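Local coordinates for protein Esterase/lipase (Lactobacillus rhamnosus, PDB 4N5H) that probably hydrolyses carboxylic esters, and may also transfer acyl groups, as a serine hydrolase of the alpha/beta hydrolase fold, at residues A[139-153]-A[175-189]. The protein carries 1 engineered substitution. Residues are numbered along the deposited sequence; the frame is centred on the assembly and turned at random.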
loop_
_atom_site.group_PDB
_atom_site.type_symbol
_atom_site.label_atom_id
_atom_site.label_comp_id
_atom_site.label_asym_id
_atom_site.label_seq_id
_atom_site.Cartn_x
_atom_site.Cartn_y
_atom_site.Cartn_z
ATOM N N HIS A 139 31.539 12.268 -16.318
ATOM C CA HIS A 139 31.864 11.118 -15.534
ATOM C C HIS A 139 30.642 10.227 -15.559
ATOM O O HIS A 139 29.681 10.503 -14.825
ATOM C CB HIS A 139 32.151 11.521 -14.152
ATOM C CG HIS A 139 33.268 12.532 -14.018
ATOM N ND1 HIS A 139 33.004 13.850 -13.702
ATOM C CD2 HIS A 139 34.611 12.472 -14.274
ATOM C CE1 HIS A 139 34.118 14.568 -13.740
ATOM N NE2 HIS A 139 35.116 13.749 -14.024
ATOM N N VAL A 140 30.766 9.120 -16.319
ATOM C CA VAL A 140 29.606 8.249 -16.626
ATOM C C VAL A 140 29.992 6.808 -16.348
ATOM O O VAL A 140 30.896 6.237 -16.956
ATOM C CB VAL A 140 29.079 8.391 -18.038
ATOM C CG1 VAL A 140 27.866 7.461 -18.307
ATOM C CG2 VAL A 140 28.682 9.850 -18.299
ATOM N N LEU A 141 29.204 6.163 -15.488
ATOM C CA LEU A 141 29.294 4.733 -15.252
ATOM C C LEU A 141 28.112 4.040 -16.007
ATOM O O LEU A 141 26.958 4.363 -15.706
ATOM C CB LEU A 141 29.162 4.413 -13.798
ATOM C CG LEU A 141 28.981 2.962 -13.347
ATOM C CD1 LEU A 141 30.006 2.038 -13.922
ATOM C CD2 LEU A 141 28.914 2.822 -11.839
ATOM N N LEU A 142 28.415 3.169 -16.947
ATOM C CA LEU A 142 27.429 2.364 -17.656
ATOM C C LEU A 142 27.396 0.999 -17.000
ATOM O O LEU A 142 28.490 0.365 -16.857
ATOM C CB LEU A 142 27.785 2.222 -19.081
ATOM C CG LEU A 142 26.803 1.407 -19.936
ATOM C CD1 LEU A 142 25.460 2.074 -20.030
ATOM C CD2 LEU A 142 27.390 1.133 -21.301
ATOM N N THR A 143 26.215 0.520 -16.573
ATOM C CA THR A 143 26.116 -0.779 -15.929
ATOM C C THR A 143 24.924 -1.512 -16.421
ATOM O O THR A 143 23.977 -0.873 -16.846
ATOM C CB THR A 143 26.157 -0.693 -14.437
ATOM O OG1 THR A 143 26.373 -1.991 -13.902
ATOM C CG2 THR A 143 24.872 -0.155 -13.924
ATOM N N GLY A 144 25.061 -2.813 -16.481
ATOM C CA GLY A 144 23.985 -3.710 -16.825
ATOM C C GLY A 144 24.111 -5.039 -16.156
ATOM O O GLY A 144 25.232 -5.548 -15.953
ATOM N N ASP A 145 22.942 -5.655 -15.917
ATOM C CA ASP A 145 22.928 -6.994 -15.284
ATOM C C ASP A 145 22.348 -8.047 -16.210
ATOM O O ASP A 145 21.310 -7.802 -16.857
ATOM C CB ASP A 145 22.167 -7.044 -13.973
ATOM C CG ASP A 145 20.733 -6.738 -14.103
ATOM O OD1 ASP A 145 19.932 -7.714 -13.840
ATOM O OD2 ASP A 145 20.393 -5.539 -14.372
ATOM N N SER A 146 23.050 -9.191 -16.275
ATOM C CA SER A 146 22.627 -10.368 -17.102
ATOM C C SER A 146 22.441 -10.121 -18.692
ATOM O O SER A 146 23.394 -9.710 -19.374
ATOM C CB SER A 146 21.359 -10.986 -16.394
ATOM O OG SER A 146 21.149 -12.345 -16.833
ATOM N N ALA A 147 21.220 -10.247 -19.267
ATOM C CA ALA A 147 21.003 -9.678 -20.591
ATOM C C ALA A 147 21.260 -8.185 -20.698
ATOM O O ALA A 147 21.772 -7.665 -21.689
ATOM C CB ALA A 147 19.616 -9.990 -21.072
ATOM N N GLY A 148 21.069 -7.443 -19.585
ATOM C CA GLY A 148 21.441 -6.068 -19.585
ATOM C C GLY A 148 22.965 -5.868 -19.619
ATOM O O GLY A 148 23.423 -4.800 -20.101
ATOM N N GLY A 149 23.740 -6.796 -19.043
ATOM C CA GLY A 149 25.185 -6.772 -19.177
ATOM C C GLY A 149 25.678 -7.073 -20.606
ATOM O O GLY A 149 26.622 -6.503 -21.057
ATOM N N HIS A 150 25.003 -7.973 -21.262
ATOM C CA HIS A 150 25.219 -8.190 -22.704
ATOM C C HIS A 150 25.007 -6.888 -23.417
ATOM O O HIS A 150 25.897 -6.457 -24.170
ATOM C CB HIS A 150 24.206 -9.193 -23.232
ATOM C CG HIS A 150 24.153 -9.297 -24.709
ATOM N ND1 HIS A 150 23.131 -8.797 -25.467
ATOM C CD2 HIS A 150 25.018 -9.900 -25.584
ATOM C CE1 HIS A 150 23.344 -9.093 -26.745
ATOM N NE2 HIS A 150 24.531 -9.684 -26.848
ATOM N N LEU A 151 23.866 -6.254 -23.214
ATOM C CA LEU A 151 23.533 -5.055 -23.955
ATOM C C LEU A 151 24.515 -3.948 -23.631
ATOM O O LEU A 151 24.998 -3.242 -24.536
ATOM C CB LEU A 151 22.113 -4.625 -23.659
ATOM C CG LEU A 151 20.972 -5.536 -24.186
ATOM C CD1 LEU A 151 19.648 -5.284 -23.511
ATOM C CD2 LEU A 151 20.858 -5.401 -25.671
ATOM N N ALA A 152 24.882 -3.773 -22.347
ATOM C CA ALA A 152 25.835 -2.763 -21.979
ATOM C C ALA A 152 27.195 -3.022 -22.667
ATOM O O ALA A 152 27.874 -2.024 -23.042
ATOM C CB ALA A 152 26.048 -2.674 -20.503
ATOM N N SER A 153 27.629 -4.282 -22.757
ATOM C CA SER A 153 28.925 -4.603 -23.319
ATOM C C SER A 153 28.932 -4.231 -24.810
ATOM O O SER A 153 29.925 -3.728 -25.318
ATOM C CB SER A 153 29.360 -6.059 -23.076
ATOM O OG SER A 153 28.671 -6.965 -23.961
ATOM N N PHE A 175 28.995 11.919 -25.166
ATOM C CA PHE A 175 29.702 11.705 -23.925
ATOM C C PHE A 175 30.305 10.340 -24.022
ATOM O O PHE A 175 29.999 9.631 -24.954
ATOM C CB PHE A 175 28.804 11.921 -22.707
ATOM C CG PHE A 175 27.580 11.011 -22.612
ATOM C CD1 PHE A 175 27.667 9.713 -22.062
ATOM C CD2 PHE A 175 26.355 11.422 -23.095
ATOM C CE1 PHE A 175 26.552 8.894 -21.955
ATOM C CE2 PHE A 175 25.194 10.618 -22.948
ATOM C CZ PHE A 175 25.297 9.351 -22.360
ATOM N N ASN A 176 31.217 10.022 -23.101
ATOM C CA ASN A 176 31.943 8.746 -23.151
ATOM C C ASN A 176 31.593 8.011 -21.855
ATOM O O ASN A 176 31.139 8.635 -20.903
ATOM C CB ASN A 176 33.461 8.994 -23.109
ATOM C CG ASN A 176 33.991 9.935 -24.236
ATOM O OD1 ASN A 176 33.833 9.663 -25.424
ATOM N ND2 ASN A 176 34.661 11.056 -23.821
ATOM N N PHE A 177 31.935 6.753 -21.769
ATOM C CA PHE A 177 31.800 5.949 -20.547
ATOM C C PHE A 177 33.125 5.898 -19.811
ATOM O O PHE A 177 34.184 5.534 -20.427
ATOM C CB PHE A 177 31.340 4.540 -20.880
ATOM C CG PHE A 177 30.138 4.503 -21.765
ATOM C CD1 PHE A 177 30.153 3.842 -22.964
ATOM C CD2 PHE A 177 28.997 5.178 -21.371
ATOM C CE1 PHE A 177 29.018 3.849 -23.799
ATOM C CE2 PHE A 177 27.868 5.144 -22.172
ATOM C CZ PHE A 177 27.882 4.520 -23.398
ATOM N N THR A 178 33.119 6.315 -18.560
ATOM C CA THR A 178 34.266 6.260 -17.687
ATOM C C THR A 178 34.622 4.818 -17.262
ATOM O O THR A 178 35.799 4.432 -17.183
ATOM C CB THR A 178 34.002 7.148 -16.447
ATOM O OG1 THR A 178 33.642 8.438 -16.898
ATOM C CG2 THR A 178 35.219 7.246 -15.542
ATOM N N LEU A 179 33.594 4.009 -17.043
ATOM C CA LEU A 179 33.727 2.654 -16.613
ATOM C C LEU A 179 32.475 1.917 -17.112
ATOM O O LEU A 179 31.398 2.521 -17.088
ATOM C CB LEU A 179 33.730 2.600 -15.088
ATOM C CG LEU A 179 33.768 1.207 -14.434
ATOM C CD1 LEU A 179 34.961 0.302 -14.834
ATOM C CD2 LEU A 179 33.779 1.357 -12.880
ATOM N N VAL A 180 32.618 0.679 -17.481
ATOM C CA VAL A 180 31.517 -0.181 -17.844
ATOM C C VAL A 180 31.549 -1.378 -16.894
ATOM O O VAL A 180 32.448 -2.224 -16.902
ATOM C CB VAL A 180 31.585 -0.641 -19.261
ATOM C CG1 VAL A 180 30.399 -1.468 -19.603
ATOM C CG2 VAL A 180 31.655 0.510 -20.234
ATOM N N ALA A 181 30.504 -1.450 -16.047
ATOM C CA ALA A 181 30.398 -2.495 -15.019
ATOM C C ALA A 181 29.313 -3.515 -15.388
ATOM O O ALA A 181 28.150 -3.148 -15.601
ATOM C CB ALA A 181 30.092 -1.944 -13.682
ATOM N N LEU A 182 29.739 -4.748 -15.535
ATOM C CA LEU A 182 28.831 -5.826 -15.972
ATOM C C LEU A 182 28.569 -6.730 -14.806
ATOM O O LEU A 182 29.502 -7.280 -14.223
ATOM C CB LEU A 182 29.430 -6.585 -17.121
ATOM C CG LEU A 182 29.920 -5.754 -18.312
ATOM C CD1 LEU A 182 30.606 -6.644 -19.337
ATOM C CD2 LEU A 182 28.860 -4.900 -18.929
ATOM N N VAL A 183 27.317 -6.952 -14.483
ATOM C CA VAL A 183 26.957 -7.804 -13.364
ATOM C C VAL A 183 26.368 -9.116 -13.935
ATOM O O VAL A 183 25.301 -9.101 -14.505
ATOM C CB VAL A 183 25.903 -7.136 -12.406
ATOM C CG1 VAL A 183 25.451 -8.050 -11.273
ATOM C CG2 VAL A 183 26.479 -5.869 -11.813
ATOM N N CYS A 184 27.052 -10.229 -13.710
ATOM C CA CYS A 184 26.678 -11.534 -14.222
ATOM C C CYS A 184 26.215 -11.466 -15.684
ATOM O O CYS A 184 25.128 -11.891 -16.032
ATOM C CB CYS A 184 25.552 -12.210 -13.402
ATOM S SG CYS A 184 26.002 -12.411 -11.652
ATOM N N PRO A 185 27.078 -10.895 -16.544
ATOM C CA PRO A 185 26.610 -10.675 -17.903
ATOM C C PRO A 185 26.440 -11.990 -18.669
ATOM O O PRO A 185 27.136 -12.970 -18.388
ATOM C CB PRO A 185 27.743 -9.908 -18.562
ATOM C CG PRO A 185 28.921 -10.324 -17.788
ATOM C CD PRO A 185 28.433 -10.381 -16.346
ATOM N N VAL A 186 25.545 -11.967 -19.648
ATOM C CA VAL A 186 25.441 -12.999 -20.691
ATOM C C VAL A 186 26.033 -12.454 -21.985
ATOM O O VAL A 186 25.355 -12.241 -22.951
ATOM C CB VAL A 186 24.042 -13.531 -20.757
ATOM C CG1 VAL A 186 24.008 -14.770 -21.672
ATOM C CG2 VAL A 186 23.685 -13.987 -19.345
ATOM N N ALA A 187 27.300 -12.139 -21.931
ATOM C CA ALA A 187 27.893 -11.393 -23.023
ATOM C C ALA A 187 28.246 -12.231 -24.252
ATOM O O ALA A 187 28.482 -11.633 -25.347
ATOM C CB ALA A 187 29.077 -10.594 -22.551
ATOM N N GLU A 188 28.255 -13.578 -24.081
ATOM C CA GLU A 188 28.509 -14.504 -25.187
ATOM C C GLU A 188 27.323 -15.432 -25.401
ATOM O O GLU A 188 27.392 -16.636 -25.086
ATOM C CB GLU A 188 29.807 -15.283 -24.907
ATOM C CG GLU A 188 31.023 -14.417 -24.718
ATOM C CD GLU A 188 31.498 -13.789 -26.025
ATOM O OE1 GLU A 188 31.746 -14.540 -27.010
ATOM O OE2 GLU A 188 31.634 -12.588 -26.073
ATOM N N PRO A 189 26.188 -14.885 -25.889
ATOM C CA PRO A 189 24.962 -15.680 -25.931
ATOM C C PRO A 189 25.126 -16.936 -26.824
ATOM O O PRO A 189 24.440 -17.965 -26.563
ATOM C CB PRO A 189 23.942 -14.767 -26.535
ATOM C CG PRO A 189 24.549 -13.555 -26.850
ATOM C CD PRO A 189 25.875 -13.479 -26.193
#
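Thr143 and Ala181 face each other across two parallel strands. Ala181 O is gripped twice: Gly144 N approaches nearly end-on, while Thr143 OG1 lies 2.7 Å away, well above the carbonyl plane. A chi1 of -166° turns the Thr143 hydroxyl away from its own N and across to Ala181. The ladder continues from Ala181 N to Leu142 O and from Val183 N to Gly144 O, the latter almost straight at 174°. Near its start, Thr178 closes a small loop of bonds, OG1 accepting from Val140 N at 3.0 Å while its backbone N donates to Val140 O. On the face carrying Leu142, Val180 and Leu182, under helix 147-158, Leu142 CD2 sits over the centre of the Phe177 ring in a CH-pi contact, 4.0 Å from the centroid, and Val140 CG1 reaches that ring at its edge. These are central strands of an alpha/beta hydrolase sheet, and the end of strand 140-145 begins a GxSxG sequence, Gly144 to Gly148, consistent with a nucleophile elbow. Ser146, with positive phi (58°), makes the sharp turn into helix 147-158; its OG bonds to His278 NE2, in a probable triad with Asp243. Ser146 N donates to Val183 O and Ser146 O accepts from Val186 N, above its carbonyl plane; the same oxygen also takes the helical bond from His150 N. Close packing under the helix brings Leu182 CD2 within 3.9 Å of Ala152 CB. Farther along, Pro189 CD packs 3.7 Å from His150 CD2, while His150 NE2 is bonded to Leu221 O and Trp77 meets the imidazole nearly perpendicularly.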